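Local coordinates for uncharacterized protein (Actinomyces odontolyticus, PDB 4MJG) that is of unknown function, a DUF4853 family member built on an antiparallel beta sheet with helices packed on it and a single observed disulfide, at residues Glu19-Arg24 with Ser132-Leu137; Ser30-Pro35 with Val119-Ser124; Gln53-Gly58 with Gly62-Gly67; Val66-Val71 with Glu156-Met161. One frame throughout, in Å; residues are numbered along the deposited sequence.

Interaction 1: Glu19-Arg24 with Ser132-Leu137; sequences EEYISR and SRSACL. With SO4 (sulfate ion), chain C; SO4 (sulfate ion), chain D.
Tyr21, on helix 18-24, reaches across to Ser134 and Leu137 in the chain that runs on from strand 127-133. Its CB lies 3.4 Å from Leu137 CD1, and CG keeps the same 3.4 Å from that methyl, the two side chains crossing at about a right angle. With CG swung anti to the backbone N (chi1 -164°), the ring passes from Leu137 toward Ser134. CD1 lies between these two neighbours, CE1 comes within 3.5 Å of Ser134 CB, CZ stays close to the same carbon, and OH ends the run 3.8 Å from it. Both partners approach the ring obliquely. Ser134 thus offers its CB to the tyrosine, while its hydroxyl OG donates to Ala135 O at 2.7 Å and also bonds Val65 N on the neighbouring strand, so this buried polar group is satisfied. The loop is anchored further by Cys136, which forms a disulfide with Cys55 and whose backbone N meets sulfate oxygen O1 (chain C) at 2.7 Å, nearly straight at 172°. Arg64 and Arg15 hold the same anion, which is probably from the crystallisation liquor. Ile29 of the next helix touches Tyr21 as well. This is helix-on-sheet packing, an aromatic side chain of helix 18-24 set on the chain that follows strand 127-133, at the border of the antiparallel sheet.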
loop_
_atom_site.group_PDB
_atom_site.type_symbol
_atom_site.label_atom_id
_atom_site.label_comp_id
_atom_site.label_asym_id
_atom_site.label_seq_id
_atom_site.Cartn_x
_atom_site.Cartn_y
_atom_site.Cartn_z
ATOM N N GLU A 19 -10.417 0.747 -12.802
ATOM C CA GLU A 19 -10.204 -0.635 -13.230
ATOM C C GLU A 19 -8.813 -0.837 -13.825
ATOM O O GLU A 19 -8.184 -1.873 -13.597
ATOM C CB GLU A 19 -11.275 -1.040 -14.243
ATOM C CG GLU A 19 -12.686 -1.074 -13.668
ATOM C CD GLU A 19 -13.703 -0.398 -14.571
ATOM O OE1 GLU A 19 -13.588 0.834 -14.787
ATOM O OE2 GLU A 19 -14.619 -1.100 -15.059
ATOM N N GLU A 20 -8.344 0.149 -14.588
ATOM C CA GLU A 20 -6.999 0.118 -15.161
ATOM C C GLU A 20 -5.955 0.188 -14.058
ATOM O O GLU A 20 -4.906 -0.459 -14.140
ATOM C CB GLU A 20 -6.812 1.291 -16.133
ATOM C CG GLU A 20 -5.434 1.400 -16.788
ATOM C CD GLU A 20 -5.198 0.383 -17.891
ATOM O OE1 GLU A 20 -6.058 -0.492 -18.116
ATOM O OE2 GLU A 20 -4.132 0.462 -18.540
ATOM N N TYR A 21 -6.251 0.978 -13.029
ATOM C CA TYR A 21 -5.338 1.163 -11.908
ATOM C C TYR A 21 -5.220 -0.115 -11.086
ATOM O O TYR A 21 -4.115 -0.547 -10.736
ATOM C CB TYR A 21 -5.827 2.299 -11.024
ATOM C CG TYR A 21 -4.799 2.830 -10.055
ATOM C CD1 TYR A 21 -4.665 2.291 -8.780
ATOM C CD2 TYR A 21 -3.985 3.899 -10.403
ATOM C CE1 TYR A 21 -3.734 2.796 -7.883
ATOM C CE2 TYR A 21 -3.054 4.413 -9.514
ATOM C CZ TYR A 21 -2.928 3.861 -8.259
ATOM O OH TYR A 21 -2.005 4.386 -7.385
ATOM N N ILE A 22 -6.367 -0.715 -10.788
ATOM C CA ILE A 22 -6.406 -1.992 -10.081
ATOM C C ILE A 22 -5.628 -3.059 -10.853
ATOM O O ILE A 22 -4.835 -3.814 -10.275
ATOM C CB ILE A 22 -7.864 -2.447 -9.856
ATOM C CG1 ILE A 22 -8.509 -1.585 -8.765
ATOM C CG2 ILE A 22 -7.919 -3.914 -9.461
ATOM C CD1 ILE A 22 -10.009 -1.737 -8.646
ATOM N N SER A 23 -5.850 -3.096 -12.161
ATOM C CA SER A 23 -5.220 -4.082 -13.031
ATOM C C SER A 23 -3.699 -3.911 -13.166
ATOM O O SER A 23 -2.960 -4.898 -13.112
ATOM C CB SER A 23 -5.867 -4.028 -14.415
ATOM O OG SER A 23 -5.170 -4.843 -15.335
ATOM N N ARG A 24 -3.236 -2.669 -13.316
ATOM C CA ARG A 24 -1.852 -2.407 -13.745
ATOM C C ARG A 24 -0.940 -1.662 -12.763
ATOM O O ARG A 24 0.272 -1.893 -12.756
ATOM C CB ARG A 24 -1.877 -1.697 -15.093
ATOM C CG ARG A 24 -2.007 -2.715 -16.220
ATOM C CD ARG A 24 -2.609 -2.200 -17.522
ATOM N NE ARG A 24 -1.745 -1.282 -18.274
ATOM C CZ ARG A 24 -0.652 -1.629 -18.960
ATOM N NH1 ARG A 24 -0.226 -2.892 -19.016
ATOM N NH2 ARG A 24 0.036 -0.688 -19.603
ATOM N N SER A 132 -1.323 1.307 1.084
ATOM C CA SER A 132 -1.461 2.148 -0.107
ATOM C C SER A 132 -2.858 2.728 -0.172
ATOM O O SER A 132 -3.806 2.129 0.321
ATOM C CB SER A 132 -1.140 1.356 -1.376
ATOM O OG SER A 132 -2.242 0.579 -1.796
ATOM N N ARG A 133 -2.970 3.910 -0.766
ATOM C CA ARG A 133 -4.248 4.583 -0.919
ATOM C C ARG A 133 -4.162 5.477 -2.153
ATOM O O ARG A 133 -3.597 6.565 -2.107
ATOM C CB ARG A 133 -4.576 5.390 0.335
ATOM C CG ARG A 133 -5.877 6.175 0.256
ATOM C CD ARG A 133 -6.284 6.731 1.614
ATOM N NE ARG A 133 -7.561 7.447 1.566
ATOM C CZ ARG A 133 -7.707 8.737 1.267
ATOM N NH1 ARG A 133 -6.657 9.495 0.970
ATOM N NH2 ARG A 133 -8.919 9.278 1.254
ATOM N N SER A 134 -4.711 5.001 -3.262
ATOM C CA SER A 134 -4.637 5.724 -4.531
ATOM C C SER A 134 -5.296 7.094 -4.446
ATOM O O SER A 134 -6.043 7.383 -3.510
ATOM C CB SER A 134 -5.329 4.934 -5.646
ATOM O OG SER A 134 -6.736 5.109 -5.582
ATOM N N ALA A 135 -5.018 7.921 -5.450
ATOM C CA ALA A 135 -5.767 9.150 -5.668
ATOM C C ALA A 135 -7.154 8.771 -6.143
ATOM O O ALA A 135 -7.402 7.606 -6.465
ATOM C CB ALA A 135 -5.073 10.008 -6.713
ATOM N N CYS A 136 -8.059 9.741 -6.182
ATOM C CA CYS A 136 -9.411 9.502 -6.685
ATOM C C CYS A 136 -9.346 9.288 -8.195
ATOM O O CYS A 136 -8.699 10.055 -8.902
ATOM C CB CYS A 136 -10.332 10.674 -6.350
ATOM S SG CYS A 136 -12.099 10.301 -6.481
ATOM N N LEU A 137 -10.006 8.239 -8.682
ATOM C CA LEU A 137 -9.917 7.855 -10.089
ATOM C C LEU A 137 -11.280 7.887 -10.774
ATOM O O LEU A 137 -12.285 7.517 -10.174
ATOM C CB LEU A 137 -9.313 6.454 -10.206
ATOM C CG LEU A 137 -7.922 6.312 -9.587
ATOM C CD1 LEU A 137 -7.528 4.850 -9.445
ATOM C CD2 LEU A 137 -6.890 7.071 -10.405
HETATM S S SO4 C . -7.549 12.794 -4.165
HETATM O O1 SO4 C . -7.296 12.298 -5.538
HETATM O O2 SO4 C . -6.652 12.131 -3.190
HETATM O O3 SO4 C . -7.288 14.251 -4.128
HETATM O O4 SO4 C . -8.963 12.536 -3.812
HETATM S S SO4 D . -9.390 6.741 4.715
HETATM O O1 SO4 D . -8.052 7.266 5.078
HETATM O O2 SO4 D . -10.327 7.865 4.470
HETATM O O3 SO4 D . -9.266 5.908 3.496
HETATM O O4 SO4 D . -9.902 5.907 5.827
#

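Interaction 2: Ser30-Pro35 with Val119-Ser124; sequences SSVAVP and VEFKFS
Val32 projects from the link between helices 26-31 and 34-40 onto Val119 and Phe121 of strand 118-123, which lies in the antiparallel sheet between strands 107-113 and 127-133. A turn between two helices here packs on the face of the sheet: Ser31 to Val34 form a type I beta turn, closed by Val34 N bonding Ser31 O at 3.0 Å. Along the strand, Val119 comes first. Its CG1 stands anti to the backbone N (chi1 178°) and meets Val32 CG2 at 3.8 Å, the two valines reaching toward each other tip to tip. Leu111 and Trp91 also touch Val119. Glu120 follows with its carboxylate directed elsewhere; OE2 bonds Gln110 NE2 and makes a long salt bridge, 3.6 Å, with Lys122 NZ. Between these two charged residues Phe121 returns to the contact. Its side chain crosses that of Val32 at about a right angle, and it also rests on Val84 of helix 77-86 and on Val130 of the next strand, so the ring sits among several elements of the fold. Val32 O lies at the ring edge, in its plane, 3.8 Å from Phe121 CE2. The apolar side of the contact rests on one methyl, since Val32 CG2, already against Val119 CG1, also lies 3.9 Å from Phe121 CZ.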
loop_
_atom_site.group_PDB
_atom_site.type_symbol
_atom_site.label_atom_id
_atom_site.label_comp_id
_atom_site.label_asym_id
_atom_site.label_seq_id
_atom_site.Cartn_x
_atom_site.Cartn_y
_atom_site.Cartn_z
ATOM N N SER A 30 2.237 -2.468 -4.710
ATOM C CA SER A 30 2.399 -3.489 -3.674
ATOM C C SER A 30 3.851 -3.990 -3.561
ATOM O O SER A 30 4.288 -4.404 -2.486
ATOM C CB SER A 30 1.445 -4.658 -3.949
ATOM O OG SER A 30 0.109 -4.202 -4.148
ATOM N N SER A 31 4.594 -3.934 -4.664
ATOM C CA SER A 31 5.981 -4.415 -4.690
ATOM C C SER A 31 6.926 -3.687 -3.719
ATOM O O SER A 31 7.912 -4.271 -3.261
ATOM C CB SER A 31 6.551 -4.315 -6.111
ATOM O OG SER A 31 7.030 -3.006 -6.384
ATOM N N VAL A 32 6.630 -2.428 -3.396
ATOM C CA VAL A 32 7.546 -1.619 -2.568
ATOM C C VAL A 32 7.635 -2.069 -1.104
ATOM O O VAL A 32 8.534 -1.641 -0.377
ATOM C CB VAL A 32 7.191 -0.115 -2.592
ATOM C CG1 VAL A 32 7.122 0.394 -4.024
ATOM C CG2 VAL A 32 5.894 0.156 -1.837
ATOM N N ALA A 33 6.698 -2.909 -0.671
ATOM C CA ALA A 33 6.769 -3.516 0.659
ATOM C C ALA A 33 7.885 -4.548 0.741
ATOM O O ALA A 33 8.494 -4.724 1.797
ATOM C CB ALA A 33 5.440 -4.161 1.016
ATOM N N VAL A 34 8.155 -5.216 -0.378
ATOM C CA VAL A 34 9.070 -6.362 -0.396
ATOM C C VAL A 34 10.453 -6.044 0.194
ATOM O O VAL A 34 10.919 -6.771 1.073
ATOM C CB VAL A 34 9.216 -6.952 -1.817
ATOM C CG1 VAL A 34 10.306 -8.015 -1.850
ATOM C CG2 VAL A 34 7.887 -7.529 -2.284
ATOM N N PRO A 35 11.107 -4.960 -0.268
ATOM C CA PRO A 35 12.400 -4.617 0.327
ATOM C C PRO A 35 12.375 -4.490 1.857
ATOM O O PRO A 35 13.362 -4.824 2.517
ATOM C CB PRO A 35 12.736 -3.266 -0.311
ATOM C CG PRO A 35 12.011 -3.277 -1.608
ATOM C CD PRO A 35 10.745 -4.038 -1.361
ATOM N N VAL A 119 1.556 5.990 -0.842
ATOM C CA VAL A 119 1.962 4.735 -0.222
ATOM C C VAL A 119 2.645 5.086 1.088
ATOM O O VAL A 119 3.544 5.917 1.103
ATOM C CB VAL A 119 2.927 3.934 -1.109
ATOM C CG1 VAL A 119 3.366 2.655 -0.404
ATOM C CG2 VAL A 119 2.269 3.619 -2.442
ATOM N N GLU A 120 2.212 4.465 2.184
ATOM C CA GLU A 120 2.678 4.848 3.514
ATOM C C GLU A 120 3.360 3.712 4.267
ATOM O O GLU A 120 2.801 2.627 4.427
ATOM C CB GLU A 120 1.518 5.385 4.357
ATOM C CG GLU A 120 1.953 5.808 5.750
ATOM C CD GLU A 120 0.999 6.785 6.399
ATOM O OE1 GLU A 120 -0.226 6.559 6.307
ATOM O OE2 GLU A 120 1.476 7.773 7.003
ATOM N N PHE A 121 4.570 3.984 4.737
ATOM C CA PHE A 121 5.291 3.082 5.621
ATOM C C PHE A 121 5.112 3.609 7.036
ATOM O O PHE A 121 5.666 4.659 7.372
ATOM C CB PHE A 121 6.773 3.067 5.260
ATOM C CG PHE A 121 7.050 2.687 3.830
ATOM C CD1 PHE A 121 6.987 3.636 2.821
ATOM C CD2 PHE A 121 7.387 1.382 3.495
ATOM C CE1 PHE A 121 7.245 3.290 1.506
ATOM C CE2 PHE A 121 7.648 1.032 2.179
ATOM C CZ PHE A 121 7.575 1.986 1.181
ATOM N N LYS A 122 4.323 2.909 7.851
ATOM C CA LYS A 122 4.096 3.317 9.240
ATOM C C LYS A 122 5.046 2.616 10.209
ATOM O O LYS A 122 4.895 1.431 10.506
ATOM C CB LYS A 122 2.637 3.086 9.666
ATOM C CG LYS A 122 1.830 4.370 9.797
ATOM C CD LYS A 122 0.501 4.149 10.502
ATOM C CE LYS A 122 -0.078 5.464 11.011
ATOM N NZ LYS A 122 -0.222 6.495 9.942
ATOM N N PHE A 123 6.022 3.365 10.712
ATOM C CA PHE A 123 6.918 2.852 11.740
ATOM C C PHE A 123 6.210 2.759 13.084
ATOM O O PHE A 123 5.400 3.617 13.433
ATOM C CB PHE A 123 8.160 3.738 11.887
ATOM C CG PHE A 123 8.909 3.516 13.170
ATOM C CD1 PHE A 123 9.844 2.494 13.277
ATOM C CD2 PHE A 123 8.661 4.313 14.280
ATOM C CE1 PHE A 123 10.527 2.283 14.461
ATOM C CE2 PHE A 123 9.341 4.104 15.469
ATOM C CZ PHE A 123 10.275 3.088 15.558
ATOM N N SER A 124 6.521 1.698 13.821
ATOM C CA SER A 124 6.219 1.610 15.246
ATOM C C SER A 124 7.245 0.667 15.865
ATOM O O SER A 124 8.000 0.009 15.149
ATOM C CB SER A 124 4.787 1.118 15.492
ATOM O OG SER A 124 4.713 -0.290 15.482
#

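Interaction 3: Gln53-Gly58 with Gly62-Gly67; sequences QVCGTG and GYRVVG. With SO4 (sulfate ion), chain C.
Gln53 and Arg64 pair through both of their backbone groups, and Cys55 and Gly62 do the same two residues nearer the turn. Arg64 N reaches Gln53 O at 2.9 Å, and Gln53 N returns a bond to Arg64 O at 3.0 Å. In the second pair Gly62 N meets Cys55 O at 3.0 Å. Between them Val54 and Tyr63 form a non-hydrogen-bonded pair, and Tyr63 CA adds a C-H...O contact to Gln53 O. These pairs make the end of a beta hairpin, strand 44-55 with strand 62-73. Apolar contact is light: Val54 CG2 lies 4.1 Å from Tyr63 CE1, while Tyr63 OH is bonded to Pro142 O and Asp145 N. On the face bearing Gln53, Cys55 and Arg64, the side chains of Gln53 and Arg64 lie side by side and point the same way, amide and guanidinium planes 80° apart. The Cys55 sulfur, disulfide-linked to Cys136, sits over one face of the guanidinium, offset toward its rim. Charge is met at the guanidinium edge, where sulfate (chain C) takes Arg64 NH1 through O2 at 3.1 Å and NH2 through O4, also at 3.1 Å. The bend at chi3 (-53°) carries the group there, and NH1 also bonds Ser134 O. A leucine in place of Arg64 would probably leave the sulfate without those donors and Ser134 O without its side-chain partner.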
loop_
_atom_site.group_PDB
_atom_site.type_symbol
_atom_site.label_atom_id
_atom_site.label_comp_id
_atom_site.label_asym_id
_atom_site.label_seq_id
_atom_site.Cartn_x
_atom_site.Cartn_y
_atom_site.Cartn_z
ATOM N N GLN A 53 -13.389 2.464 -2.312
ATOM C CA GLN A 53 -14.381 3.352 -1.711
ATOM C C GLN A 53 -14.636 4.570 -2.587
ATOM O O GLN A 53 -13.799 4.948 -3.402
ATOM C CB GLN A 53 -13.969 3.767 -0.296
ATOM C CG GLN A 53 -12.679 4.554 -0.208
ATOM C CD GLN A 53 -12.367 4.999 1.212
ATOM O OE1 GLN A 53 -12.479 4.219 2.158
ATOM N NE2 GLN A 53 -11.952 6.252 1.364
ATOM N N VAL A 54 -15.806 5.171 -2.403
ATOM C CA VAL A 54 -16.226 6.337 -3.172
ATOM C C VAL A 54 -15.331 7.518 -2.813
ATOM O O VAL A 54 -14.778 7.572 -1.716
ATOM C CB VAL A 54 -17.703 6.692 -2.876
ATOM C CG1 VAL A 54 -18.157 7.897 -3.692
ATOM C CG2 VAL A 54 -18.599 5.493 -3.159
ATOM N N CYS A 55 -15.171 8.444 -3.751
ATOM C CA CYS A 55 -14.436 9.686 -3.503
ATOM C C CYS A 55 -14.879 10.776 -4.467
ATOM O O CYS A 55 -15.681 10.535 -5.374
ATOM C CB CYS A 55 -12.920 9.477 -3.634
ATOM S SG CYS A 55 -12.407 8.738 -5.198
ATOM N N GLY A 56 -14.353 11.976 -4.251
ATOM C CA GLY A 56 -14.633 13.105 -5.116
ATOM C C GLY A 56 -16.015 13.667 -4.879
ATOM O O GLY A 56 -16.823 13.097 -4.139
ATOM N N THR A 57 -16.281 14.794 -5.526
ATOM C CA THR A 57 -17.551 15.488 -5.384
ATOM C C THR A 57 -17.946 16.096 -6.729
ATOM O O THR A 57 -17.083 16.519 -7.496
ATOM C CB THR A 57 -17.466 16.568 -4.276
ATOM O OG1 THR A 57 -18.674 17.338 -4.245
ATOM C CG2 THR A 57 -16.270 17.500 -4.493
ATOM N N GLY A 58 -19.245 16.120 -7.016
ATOM C CA GLY A 58 -19.749 16.693 -8.262
ATOM C C GLY A 58 -19.351 15.868 -9.472
ATOM O O GLY A 58 -19.506 14.644 -9.476
ATOM N N GLY A 62 -15.691 9.702 -8.218
ATOM C CA GLY A 62 -15.087 8.488 -8.730
ATOM C C GLY A 62 -14.839 7.458 -7.650
ATOM O O GLY A 62 -15.640 7.303 -6.726
ATOM N N TYR A 63 -13.730 6.740 -7.784
ATOM C CA TYR A 63 -13.396 5.658 -6.880
ATOM C C TYR A 63 -11.920 5.685 -6.510
ATOM O O TYR A 63 -11.065 6.078 -7.308
ATOM C CB TYR A 63 -13.730 4.314 -7.513
ATOM C CG TYR A 63 -15.204 4.014 -7.588
ATOM C CD1 TYR A 63 -15.930 3.724 -6.440
ATOM C CD2 TYR A 63 -15.868 3.997 -8.805
ATOM C CE1 TYR A 63 -17.285 3.433 -6.502
ATOM C CE2 TYR A 63 -17.220 3.705 -8.879
ATOM C CZ TYR A 63 -17.922 3.424 -7.722
ATOM O OH TYR A 63 -19.263 3.128 -7.781
ATOM N N ARG A 64 -11.649 5.239 -5.289
ATOM C CA ARG A 64 -10.320 5.214 -4.719
ATOM C C ARG A 64 -10.020 3.776 -4.332
ATOM O O ARG A 64 -10.922 3.047 -3.932
ATOM C CB ARG A 64 -10.316 6.085 -3.467
ATOM C CG ARG A 64 -8.956 6.306 -2.853
ATOM C CD ARG A 64 -9.073 6.983 -1.495
ATOM N NE ARG A 64 -9.867 8.211 -1.537
ATOM C CZ ARG A 64 -9.463 9.366 -2.063
ATOM N NH1 ARG A 64 -8.265 9.486 -2.634
ATOM N NH2 ARG A 64 -10.278 10.413 -2.037
ATOM N N VAL A 65 -8.763 3.365 -4.429
ATOM C CA VAL A 65 -8.393 2.007 -4.032
ATOM C C VAL A 65 -7.349 2.002 -2.908
ATOM O O VAL A 65 -6.223 2.495 -3.065
ATOM C CB VAL A 65 -7.955 1.135 -5.238
ATOM C CG1 VAL A 65 -6.769 1.732 -5.981
ATOM C CG2 VAL A 65 -7.644 -0.284 -4.790
ATOM N N VAL A 66 -7.765 1.460 -1.764
ATOM C CA VAL A 66 -6.870 1.161 -0.659
ATOM C C VAL A 66 -6.335 -0.242 -0.910
ATOM O O VAL A 66 -7.114 -1.180 -1.084
ATOM C CB VAL A 66 -7.612 1.192 0.695
ATOM C CG1 VAL A 66 -6.703 0.729 1.824
ATOM C CG2 VAL A 66 -8.166 2.584 0.977
ATOM N N GLY A 67 -5.017 -0.392 -0.930
ATOM C CA GLY A 67 -4.401 -1.683 -1.247
ATOM C C GLY A 67 -4.273 -2.598 -0.046
ATOM O O GLY A 67 -4.838 -2.334 1.020
HETATM S S SO4 C . -7.549 12.794 -4.165
HETATM O O1 SO4 C . -7.296 12.298 -5.538
HETATM O O2 SO4 C . -6.652 12.131 -3.190
HETATM O O3 SO4 C . -7.288 14.251 -4.128
HETATM O O4 SO4 C . -8.963 12.536 -3.812
#

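Interaction 4: Val66-Val71 with Glu156-Met161; sequences VGYTTV and EAFPGM
Phe158 O accepts a backbone bond from Met161 N (a selenomethionine) at 2.9 Å, closing a type I turn just after helix 154-157, the turn from which the Phe158 ring leads to Tyr68 and Thr70. The ring pair is an offset edge-to-face stack: the edge of Phe158 points to the face of Tyr68, centroids 5.8 Å apart and planes at 70°. Within it Phe158 CE1 lies 4.0 Å from Tyr68 CD2, and the adjacent CZ reaches Thr70 CG2 at 3.8 Å. This joins the end of a short helix to strand 62-73 of the antiparallel sheet, with Ser30 of helix 26-31 and Leu179 of strand 176-181 also against Phe158. Tyr68 places CG anti to its carbonyl carbon (chi1 -80°), which brings the CD2-CE2 side of the ring to Ala157, whose CB approaches CE2 obliquely at 3.7 Å. The phenol oxygen of Tyr68 goes further and bonds Pro152 O. Replacing Tyr68 by a serine is likely to open a gap beside Ala157 CB, take the stacking face from Phe158 and leave Pro152 O without its partner. Thr70 sits with CG2 anti to the carbonyl carbon, presenting that methyl to the phenylalanine.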
loop_
_atom_site.group_PDB
_atom_site.type_symbol
_atom_site.label_atom_id
_atom_site.label_comp_id
_atom_site.label_asym_id
_atom_site.label_seq_id
_atom_site.Cartn_x
_atom_site.Cartn_y
_atom_site.Cartn_z
ATOM N N VAL A 66 -7.765 1.460 -1.764
ATOM C CA VAL A 66 -6.870 1.161 -0.659
ATOM C C VAL A 66 -6.335 -0.242 -0.910
ATOM O O VAL A 66 -7.114 -1.180 -1.084
ATOM C CB VAL A 66 -7.612 1.192 0.695
ATOM C CG1 VAL A 66 -6.703 0.729 1.824
ATOM C CG2 VAL A 66 -8.166 2.584 0.977
ATOM N N GLY A 67 -5.017 -0.392 -0.930
ATOM C CA GLY A 67 -4.401 -1.683 -1.247
ATOM C C GLY A 67 -4.273 -2.598 -0.046
ATOM O O GLY A 67 -4.838 -2.334 1.020
ATOM N N TYR A 68 -3.528 -3.686 -0.223
ATOM C CA TYR A 68 -3.216 -4.587 0.882
ATOM C C TYR A 68 -2.453 -3.829 1.937
ATOM O O TYR A 68 -1.716 -2.890 1.629
ATOM C CB TYR A 68 -2.367 -5.765 0.411
ATOM C CG TYR A 68 -3.153 -6.857 -0.270
ATOM C CD1 TYR A 68 -3.695 -7.914 0.456
ATOM C CD2 TYR A 68 -3.338 -6.843 -1.641
ATOM C CE1 TYR A 68 -4.411 -8.920 -0.163
ATOM C CE2 TYR A 68 -4.051 -7.839 -2.266
ATOM C CZ TYR A 68 -4.586 -8.875 -1.520
ATOM O OH TYR A 68 -5.296 -9.860 -2.149
ATOM N N THR A 69 -2.653 -4.220 3.188
ATOM C CA THR A 69 -1.844 -3.712 4.277
ATOM C C THR A 69 -0.972 -4.867 4.735
ATOM O O THR A 69 -1.492 -5.906 5.121
ATOM C CB THR A 69 -2.719 -3.219 5.435
ATOM O OG1 THR A 69 -3.596 -2.177 4.967
ATOM C CG2 THR A 69 -1.854 -2.691 6.567
ATOM N N THR A 70 0.346 -4.707 4.634
ATOM C CA THR A 70 1.278 -5.751 5.056
ATOM C C THR A 70 2.189 -5.250 6.154
ATOM O O THR A 70 2.474 -4.057 6.241
ATOM C CB THR A 70 2.135 -6.282 3.892
ATOM O OG1 THR A 70 2.949 -5.234 3.353
ATOM C CG2 THR A 70 1.252 -6.843 2.806
ATOM N N VAL A 71 2.650 -6.180 6.987
ATOM C CA VAL A 71 3.417 -5.851 8.178
ATOM C C VAL A 71 4.725 -6.633 8.212
ATOM O O VAL A 71 4.722 -7.859 8.123
ATOM C CB VAL A 71 2.601 -6.150 9.451
ATOM C CG1 VAL A 71 3.437 -5.920 10.702
ATOM C CG2 VAL A 71 1.366 -5.267 9.487
ATOM N N GLU A 156 -1.470 -12.166 -7.341
ATOM C CA GLU A 156 -1.307 -11.170 -8.401
ATOM C C GLU A 156 -0.710 -9.862 -7.895
ATOM O O GLU A 156 0.051 -9.212 -8.612
ATOM C CB GLU A 156 -2.656 -10.883 -9.066
ATOM C CG GLU A 156 -3.244 -12.078 -9.805
ATOM C CD GLU A 156 -4.744 -11.978 -10.010
ATOM O OE1 GLU A 156 -5.312 -10.878 -9.843
ATOM O OE2 GLU A 156 -5.358 -13.013 -10.342
ATOM N N ALA A 157 -1.064 -9.477 -6.673
ATOM C CA ALA A 157 -0.565 -8.236 -6.079
ATOM C C ALA A 157 0.931 -8.291 -5.762
ATOM O O ALA A 157 1.613 -7.271 -5.802
ATOM C CB ALA A 157 -1.355 -7.902 -4.824
ATOM N N PHE A 158 1.437 -9.486 -5.464
ATOM C CA PHE A 158 2.840 -9.680 -5.092
ATOM C C PHE A 158 3.457 -10.792 -5.947
ATOM O O PHE A 158 3.719 -11.886 -5.443
ATOM C CB PHE A 158 2.939 -10.039 -3.601
ATOM C CG PHE A 158 2.393 -8.983 -2.679
ATOM C CD1 PHE A 158 1.039 -8.939 -2.374
ATOM C CD2 PHE A 158 3.232 -8.037 -2.111
ATOM C CE1 PHE A 158 0.529 -7.968 -1.524
ATOM C CE2 PHE A 158 2.726 -7.064 -1.256
ATOM C CZ PHE A 158 1.374 -7.029 -0.964
ATOM N N PRO A 159 3.698 -10.510 -7.244
ATOM C CA PRO A 159 4.079 -11.516 -8.249
ATOM C C PRO A 159 5.205 -12.470 -7.836
ATOM O O PRO A 159 5.083 -13.681 -8.021
ATOM C CB PRO A 159 4.528 -10.667 -9.440
ATOM C CG PRO A 159 3.778 -9.395 -9.302
ATOM C CD PRO A 159 3.631 -9.156 -7.828
ATOM N N GLY A 160 6.286 -11.934 -7.277
ATOM C CA GLY A 160 7.451 -12.749 -6.917
ATOM C C GLY A 160 7.310 -13.560 -5.638
ATOM O O GLY A 160 8.230 -14.289 -5.256
HETATM N N MSE A 161 6.157 -13.446 -4.982
HETATM C CA MSE A 161 5.954 -14.017 -3.656
HETATM C C MSE A 161 4.889 -15.071 -3.690
HETATM O O MSE A 161 4.084 -15.118 -4.625
HETATM C CB MSE A 161 5.502 -12.884 -2.744
HETATM C CG MSE A 161 6.388 -11.650 -2.885
HETATM SE SE MSE A 161 7.426 -11.438 -1.235
HETATM C CE MSE A 161 6.252 -10.141 -0.351
#

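Interactions 1, 2 and 4 are buried and depend on apolar or aromatic side chains, whereas interaction 3 is only partly buried, lies farthest from the chain centre and is held mainly by backbone bonds. All four reach the same antiparallel sheet. Interactions 1 and 3 meet through the Cys55-Cys136 disulfide and share a sulfate, so a covalent link and a common anion, probably from the crystallisation liquor, lie near the end of the hairpin. Interactions 3 and 4 both use strand 62-73, sharing Val66 and Gly67, though their centres are about 20 Å apart. Interactions 2 and 4 touch where Ser30 packs on Phe158 and Ala33 on Thr70, so the two contacts adjoin.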